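Local coordinates for protein SmhB (PDB 6ZZ5) that is one component of the tripartite alpha-pore-forming toxin Smh, captured here in its soluble form, and probably takes part in assembling the membrane pore, at residues Asn87-Val92 with Gln311-Ala316; Asp167-Ala172 with Leu237-Lys242; Ala61-Lys66 with Gly128-Lys133. All coordinates share one frame; numbering follows the deposited sequence.

Interaction 1: Asn87-Val92 with Gln311-Ala316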
# COMPACT_ATOMS: atom_id res chain seq x y z
N ASN A 87 -28.80 3.33 3.13
CA ASN A 87 -29.74 2.40 3.81
C ASN A 87 -30.82 3.19 4.57
O ASN A 87 -31.97 2.69 4.73
CB ASN A 87 -29.04 1.40 4.74
CG ASN A 87 -28.61 0.14 4.02
OD1 ASN A 87 -28.88 -0.05 2.82
ND2 ASN A 87 -27.89 -0.71 4.77
N LEU A 88 -30.47 4.32 5.16
CA LEU A 88 -31.47 5.18 5.84
C LEU A 88 -32.56 5.59 4.82
O LEU A 88 -33.72 5.37 5.10
CB LEU A 88 -30.76 6.40 6.43
CG LEU A 88 -31.65 7.45 7.08
CD1 LEU A 88 -32.36 6.88 8.29
CD2 LEU A 88 -30.80 8.64 7.50
N ILE A 89 -32.17 6.08 3.66
CA ILE A 89 -33.11 6.42 2.53
C ILE A 89 -33.96 5.20 2.21
O ILE A 89 -35.20 5.33 2.16
CB ILE A 89 -32.32 6.89 1.28
CG1 ILE A 89 -31.62 8.22 1.52
CG2 ILE A 89 -33.16 6.94 0.03
CD1 ILE A 89 -32.42 9.23 2.19
N SER A 90 -33.31 4.05 2.08
CA SER A 90 -33.95 2.80 1.67
C SER A 90 -34.96 2.33 2.70
O SER A 90 -35.84 1.61 2.29
CB SER A 90 -32.94 1.72 1.40
OG SER A 90 -32.08 2.08 0.32
N THR A 91 -34.79 2.61 4.00
CA THR A 91 -35.64 2.07 5.07
C THR A 91 -36.68 3.12 5.47
O THR A 91 -37.79 2.71 5.84
CB THR A 91 -34.80 1.56 6.27
OG1 THR A 91 -33.94 2.61 6.74
CG2 THR A 91 -33.95 0.36 5.88
N VAL A 92 -36.42 4.41 5.29
CA VAL A 92 -37.42 5.41 5.75
C VAL A 92 -38.29 5.95 4.62
O VAL A 92 -39.41 6.38 4.96
CB VAL A 92 -36.84 6.55 6.61
CG1 VAL A 92 -35.91 6.05 7.68
CG2 VAL A 92 -36.20 7.62 5.79
N GLN A 311 -38.27 0.96 -5.95
CA GLN A 311 -37.72 -0.32 -6.47
C GLN A 311 -36.20 -0.29 -6.30
O GLN A 311 -35.61 -1.26 -5.77
CB GLN A 311 -38.11 -0.57 -7.94
CG GLN A 311 -37.76 -1.95 -8.53
CD GLN A 311 -36.30 -2.27 -8.83
OE1 GLN A 311 -35.51 -1.40 -9.26
NE2 GLN A 311 -35.90 -3.53 -8.60
N LEU A 312 -35.56 0.79 -6.75
CA LEU A 312 -34.10 0.85 -6.85
C LEU A 312 -33.48 0.82 -5.45
O LEU A 312 -32.53 0.04 -5.22
CB LEU A 312 -33.71 2.12 -7.58
CG LEU A 312 -32.19 2.29 -7.73
CD1 LEU A 312 -31.64 1.24 -8.66
CD2 LEU A 312 -31.90 3.67 -8.28
N PHE A 313 -34.02 1.60 -4.53
CA PHE A 313 -33.46 1.73 -3.17
C PHE A 313 -33.86 0.53 -2.30
O PHE A 313 -33.03 0.13 -1.48
CB PHE A 313 -33.83 3.09 -2.57
CG PHE A 313 -32.91 4.17 -3.07
CD1 PHE A 313 -31.69 4.39 -2.48
CD2 PHE A 313 -33.23 4.94 -4.18
CE1 PHE A 313 -30.85 5.40 -2.94
CE2 PHE A 313 -32.38 5.90 -4.67
CZ PHE A 313 -31.18 6.15 -4.05
N LEU A 314 -35.05 -0.05 -2.44
CA LEU A 314 -35.32 -1.30 -1.69
C LEU A 314 -34.36 -2.38 -2.17
O LEU A 314 -33.71 -2.94 -1.34
CB LEU A 314 -36.77 -1.73 -1.83
CG LEU A 314 -37.82 -0.84 -1.15
CD1 LEU A 314 -39.22 -1.15 -1.64
CD2 LEU A 314 -37.77 -1.00 0.36
N THR A 315 -34.24 -2.62 -3.49
CA THR A 315 -33.32 -3.64 -4.05
C THR A 315 -31.87 -3.36 -3.61
O THR A 315 -31.15 -4.34 -3.19
CB THR A 315 -33.53 -3.76 -5.57
OG1 THR A 315 -34.92 -4.07 -5.67
CG2 THR A 315 -32.67 -4.81 -6.23
N ALA A 316 -31.37 -2.14 -3.78
CA ALA A 316 -30.00 -1.81 -3.36
C ALA A 316 -29.77 -2.29 -1.91
O ALA A 316 -28.78 -3.02 -1.66
CB ALA A 316 -29.74 -0.33 -3.45

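Interaction 2: Asp167-Ala172 with Leu237-Lys242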
# COMPACT_ATOMS: atom_id res chain seq x y z
N ASP A 167 15.61 -6.11 -9.24
CA ASP A 167 14.35 -5.53 -9.79
C ASP A 167 13.41 -6.69 -10.17
O ASP A 167 12.19 -6.60 -9.90
CB ASP A 167 14.59 -4.65 -11.02
CG ASP A 167 15.20 -3.27 -10.74
OD1 ASP A 167 15.23 -2.83 -9.57
OD2 ASP A 167 15.62 -2.63 -11.72
N GLY A 168 13.95 -7.74 -10.79
CA GLY A 168 13.16 -8.90 -11.24
C GLY A 168 12.55 -9.59 -10.04
O GLY A 168 11.34 -9.91 -10.07
N ILE A 169 13.39 -9.88 -9.03
CA ILE A 169 12.91 -10.66 -7.86
C ILE A 169 11.96 -9.78 -7.03
O ILE A 169 11.03 -10.36 -6.46
CB ILE A 169 14.01 -11.29 -7.01
CG1 ILE A 169 13.44 -12.45 -6.21
CG2 ILE A 169 14.67 -10.23 -6.14
CD1 ILE A 169 12.84 -13.60 -7.05
N ASN A 170 12.18 -8.46 -6.98
CA ASN A 170 11.30 -7.52 -6.24
C ASN A 170 9.89 -7.60 -6.80
O ASN A 170 8.95 -7.51 -6.01
CB ASN A 170 11.83 -6.08 -6.20
CG ASN A 170 12.89 -5.88 -5.16
OD1 ASN A 170 12.98 -6.65 -4.22
ND2 ASN A 170 13.73 -4.87 -5.35
N ALA A 171 9.72 -7.79 -8.11
CA ALA A 171 8.39 -7.98 -8.71
C ALA A 171 7.68 -9.20 -8.08
O ALA A 171 6.50 -9.14 -7.81
CB ALA A 171 8.52 -8.12 -10.22
N ALA A 172 8.38 -10.31 -7.91
CA ALA A 172 7.83 -11.54 -7.33
C ALA A 172 7.49 -11.28 -5.85
O ALA A 172 6.47 -11.71 -5.36
CB ALA A 172 8.84 -12.65 -7.52
N LEU A 237 11.55 -14.33 -0.82
CA LEU A 237 12.54 -13.68 0.11
C LEU A 237 13.87 -14.43 0.06
O LEU A 237 14.91 -13.80 0.03
CB LEU A 237 11.99 -13.69 1.54
CG LEU A 237 10.70 -12.96 1.79
CD1 LEU A 237 10.38 -13.01 3.29
CD2 LEU A 237 10.75 -11.52 1.30
N SER A 238 13.87 -15.75 0.08
CA SER A 238 15.11 -16.57 -0.03
C SER A 238 15.75 -16.34 -1.41
O SER A 238 16.98 -16.32 -1.50
CB SER A 238 14.85 -18.01 0.19
OG SER A 238 14.54 -18.21 1.55
N ALA A 239 14.93 -16.23 -2.47
CA ALA A 239 15.44 -15.97 -3.83
C ALA A 239 16.25 -14.66 -3.80
O ALA A 239 17.37 -14.63 -4.35
CB ALA A 239 14.29 -15.96 -4.83
N ARG A 240 15.71 -13.59 -3.20
CA ARG A 240 16.44 -12.30 -3.17
C ARG A 240 17.78 -12.49 -2.45
O ARG A 240 18.84 -11.99 -2.90
CB ARG A 240 15.60 -11.21 -2.49
CG ARG A 240 16.36 -9.90 -2.34
CD ARG A 240 15.50 -8.71 -1.89
NE ARG A 240 14.90 -9.04 -0.60
CZ ARG A 240 13.89 -8.42 -0.02
NH1 ARG A 240 13.33 -7.40 -0.60
NH2 ARG A 240 13.43 -8.84 1.13
N GLU A 241 17.73 -13.12 -1.30
CA GLU A 241 18.94 -13.37 -0.50
C GLU A 241 19.96 -14.17 -1.32
O GLU A 241 21.18 -13.79 -1.33
CB GLU A 241 18.52 -14.01 0.82
CG GLU A 241 19.68 -14.36 1.68
CD GLU A 241 19.38 -14.37 3.17
OE1 GLU A 241 18.60 -13.51 3.68
OE2 GLU A 241 19.94 -15.22 3.81
N LYS A 242 19.49 -15.13 -2.11
CA LYS A 242 20.38 -15.97 -2.97
C LYS A 242 20.98 -15.13 -4.11
O LYS A 242 22.16 -15.32 -4.45
CB LYS A 242 19.64 -17.23 -3.44
CG LYS A 242 20.51 -18.25 -4.17
CD LYS A 242 21.71 -18.77 -3.34
CE LYS A 242 22.43 -19.96 -3.96
NZ LYS A 242 22.79 -19.68 -5.37
O HOH W 1 14.47 -5.63 -2.48

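Interaction 3: Ala61-Lys66 with Gly128-Lys133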
# COMPACT_ATOMS: atom_id res chain seq x y z
N ALA A 61 8.59 8.52 3.34
CA ALA A 61 7.95 7.43 4.10
C ALA A 61 7.09 8.03 5.22
O ALA A 61 5.93 7.58 5.37
CB ALA A 61 8.99 6.52 4.69
N GLU A 62 7.65 8.99 5.97
CA GLU A 62 6.93 9.69 7.08
C GLU A 62 5.72 10.43 6.48
O GLU A 62 4.63 10.45 7.10
CB GLU A 62 7.85 10.67 7.79
CG GLU A 62 7.20 11.43 8.93
CD GLU A 62 7.00 10.59 10.18
OE1 GLU A 62 7.13 9.34 10.09
OE2 GLU A 62 6.68 11.20 11.26
N HIS A 63 5.90 11.07 5.34
CA HIS A 63 4.78 11.82 4.70
C HIS A 63 3.64 10.83 4.36
O HIS A 63 2.47 11.10 4.66
CB HIS A 63 5.31 12.59 3.51
CG HIS A 63 4.23 13.30 2.76
ND1 HIS A 63 3.30 14.15 3.40
CD2 HIS A 63 3.91 13.27 1.45
CE1 HIS A 63 2.49 14.63 2.49
NE2 HIS A 63 2.84 14.09 1.28
N TYR A 64 3.98 9.69 3.78
CA TYR A 64 2.97 8.64 3.52
C TYR A 64 2.27 8.29 4.84
O TYR A 64 1.00 8.33 4.93
CB TYR A 64 3.53 7.38 2.85
CG TYR A 64 2.38 6.44 2.68
CD1 TYR A 64 1.50 6.59 1.62
CD2 TYR A 64 2.11 5.48 3.62
CE1 TYR A 64 0.36 5.80 1.54
CE2 TYR A 64 1.02 4.64 3.51
CZ TYR A 64 0.12 4.85 2.49
OH TYR A 64 -1.02 4.08 2.39
N LEU A 65 3.07 7.93 5.85
CA LEU A 65 2.53 7.31 7.09
C LEU A 65 1.64 8.34 7.80
O LEU A 65 0.58 7.93 8.30
CB LEU A 65 3.66 6.85 8.00
CG LEU A 65 4.44 5.61 7.52
CD1 LEU A 65 5.66 5.35 8.41
CD2 LEU A 65 3.55 4.37 7.55
N LYS A 66 2.09 9.58 7.90
CA LYS A 66 1.48 10.59 8.79
C LYS A 66 0.36 11.29 8.03
O LYS A 66 -0.65 11.68 8.64
CB LYS A 66 2.53 11.57 9.35
CG LYS A 66 3.49 11.00 10.40
CD LYS A 66 2.83 10.27 11.61
CE LYS A 66 3.76 9.46 12.50
NZ LYS A 66 3.62 7.99 12.31
N GLY A 128 -0.12 11.06 -5.81
CA GLY A 128 0.46 11.42 -7.12
C GLY A 128 1.68 12.31 -6.96
O GLY A 128 2.72 12.05 -7.60
N SER A 129 1.61 13.31 -6.10
CA SER A 129 2.74 14.27 -5.87
C SER A 129 3.89 13.51 -5.20
O SER A 129 5.05 13.72 -5.57
CB SER A 129 2.33 15.43 -5.01
OG SER A 129 1.45 16.25 -5.72
N LEU A 130 3.56 12.62 -4.28
CA LEU A 130 4.58 11.85 -3.53
C LEU A 130 5.27 10.88 -4.51
O LEU A 130 6.50 10.81 -4.49
CB LEU A 130 3.95 11.11 -2.36
CG LEU A 130 4.91 10.14 -1.66
CD1 LEU A 130 6.13 10.89 -1.08
CD2 LEU A 130 4.19 9.31 -0.62
N ASN A 131 4.50 10.21 -5.36
CA ASN A 131 5.02 9.32 -6.43
C ASN A 131 5.98 10.12 -7.29
O ASN A 131 7.07 9.61 -7.60
CB ASN A 131 3.89 8.67 -7.21
CG ASN A 131 4.38 7.63 -8.18
OD1 ASN A 131 5.23 6.81 -7.84
ND2 ASN A 131 3.76 7.62 -9.35
N ASP A 132 5.59 11.32 -7.71
CA ASP A 132 6.43 12.16 -8.61
C ASP A 132 7.76 12.47 -7.92
O ASP A 132 8.83 12.28 -8.55
CB ASP A 132 5.70 13.43 -9.06
CG ASP A 132 4.52 13.12 -9.96
OD1 ASP A 132 4.49 12.00 -10.48
OD2 ASP A 132 3.61 14.00 -10.11
N LYS A 133 7.73 12.90 -6.66
CA LYS A 133 8.98 13.25 -5.94
C LYS A 133 9.85 11.98 -5.80
O LYS A 133 11.07 12.10 -5.95
CB LYS A 133 8.67 13.80 -4.56
CG LYS A 133 7.95 15.12 -4.57
CD LYS A 133 7.62 15.60 -3.17
CE LYS A 133 6.59 16.70 -3.17
NZ LYS A 133 6.93 17.72 -2.14

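Interaction 1: Asn87-Val92 with Gln311-Ala316
The aromatic ring of Phe313 meets helix 44-92 in two ways: Ile89 lies over one face and Ser90 stands at the edge. Ile89 CG2 makes a CH-pi contact there, 4.2 Å from the ring centroid and offset toward the rim, with Phe313 CD1 its nearest ring atom. Isoleucine and phenylalanine extend alongside each other in a common direction. In the ring plane sits Ser90 OG, 3.5 Å from Phe313 CB. Ser90 OG also lies 2.8 Å from Phe313 O, a hydrogen bond if its proton is turned that way. With OG beside its own backbone N (chi1 -63°), the hydroxyl is also brought near Gln86 O one turn back. Ser90 CA and Phe313 CA come within 5.0 Å where the two short segments cross at -116°, their axes 8.6 Å apart, and at the margin Leu314 CD2 rests against Ser90 O. Behind this junction Ile89 packs on Trp102, Ala105 and Val109, and Phe313 on Leu106, so helix 99-151 backs both helices near one end of the bundle. Chemically, the contact pairs an apolar ring face with a small buried hydroxyl, whose one proton can go to Phe313 O of the partner helix or to Gln86 O of its own.

Interaction 2: Asp167-Ala172 with Leu237-Lys242
Ile169 and Ala239 meet where helix 156-184 and helix 230-245 run side by side as a nearly antiparallel pair, the axes of the two short segments 9.4 Å apart at 169°. The pair flanks the strand-containing head of this mainly helical toxin fold: the chain between the two helices supplies strands 191-196, 216-221 and 227-228 and is rich in glycine and apolar residues, which is consistent with the membrane-inserting head of ClyA-like relatives.

The apolar part belongs to one branched side chain. Ile169 CD1 presses on Ala239 CB at 3.5 Å, while Ile169 CG2 lies 3.9 Å from Arg240 CB. Holding CG1 away from the backbone N (chi1 -158°) sends the longer branch to the alanine and leaves CG2 for the arginine, whose side chain the isoleucine crosses at about a right angle. Behind it, Arg240 and Leu237 also touch Ile173, and Ile349 of helix 349-359 packs on Arg240.

The polar part is indirect. Asn170 OD1 stays 3.7 Å from Arg240 NH1, with amide and guanidinium planes 77° apart, and no hydrogen bond joins the two side chains directly. The arginine chain bends at chi3, and NH1 also donates to Gly214 O, tying the guanidinium to the chain of the head. Between the two side chains sits a bridging water: it donates to Asn170 OD1 at a doubtfully short 2.5 Å and accepts from Arg240 NH1 at 2.8 Å.

Interaction 3: Ala61-Lys66 with Gly128-Lys133
Leu130 reaches from helix 99-151 toward helix 44-92 and spreads its two methyl groups over neighbouring residues there. CD2 touches the beta carbon of Tyr64, with Leu130 CD2 4.0 Å from Tyr64 CB and lying at the edge of the phenol ring, near its plane. CD1 comes to the edge of the imidazole, where Leu130 CD1 is 4.1 Å from His63 CD2, and here leucine and histidine run antiparallel past one another. The leucine is thrown across because CG stands opposite its backbone N (chi1 172°), and beyond these two partners it is also bounded by His60 and Ile68.

The two helices follow each other in the chain, antiparallel, as the long hairpin of the bundle that is characteristic of Hbl-type toxins. Tyr64 takes part through CB, while its ring runs on to Ala19 and Ile22 of helix 4-30, and its OH is hydrogen-bonded to Gln69; one tyrosine thus serves two interfaces.

The other side of the contact is looser. His63 is only partly buried; its ND1 is hydrogen-bonded to Asp67, one turn on, which helps to fix the rotation of the ring. Lys133, an exposed residue, starts out toward the 61-66 segment but does not touch it, and packs on His60; Lys133 NZ stays 6.4 Å from His63 NE2.

Overall arrangement
From the N terminus, the chain first passes helix 4-30 and then enters helix 44-92, which carries the first half of interaction 3 and, further on, the first half of interaction 1. Interaction 3 closes soonest, when helix 99-151 returns alongside and pins the middle of the hairpin. Interaction 1 has already opened by then, so the two cross; their centres lie about 39 Å apart. Interaction 2 opens next on helix 156-184 and closes at helix 230-245, after the head strands, all nested within interaction 1. That outermost loop closes last, at helix 306-319, tying the end of helix 44-92 to a late helix. The centres of interactions 1 and 2 lie about 50 Å apart, on opposite sides of the chain's centre.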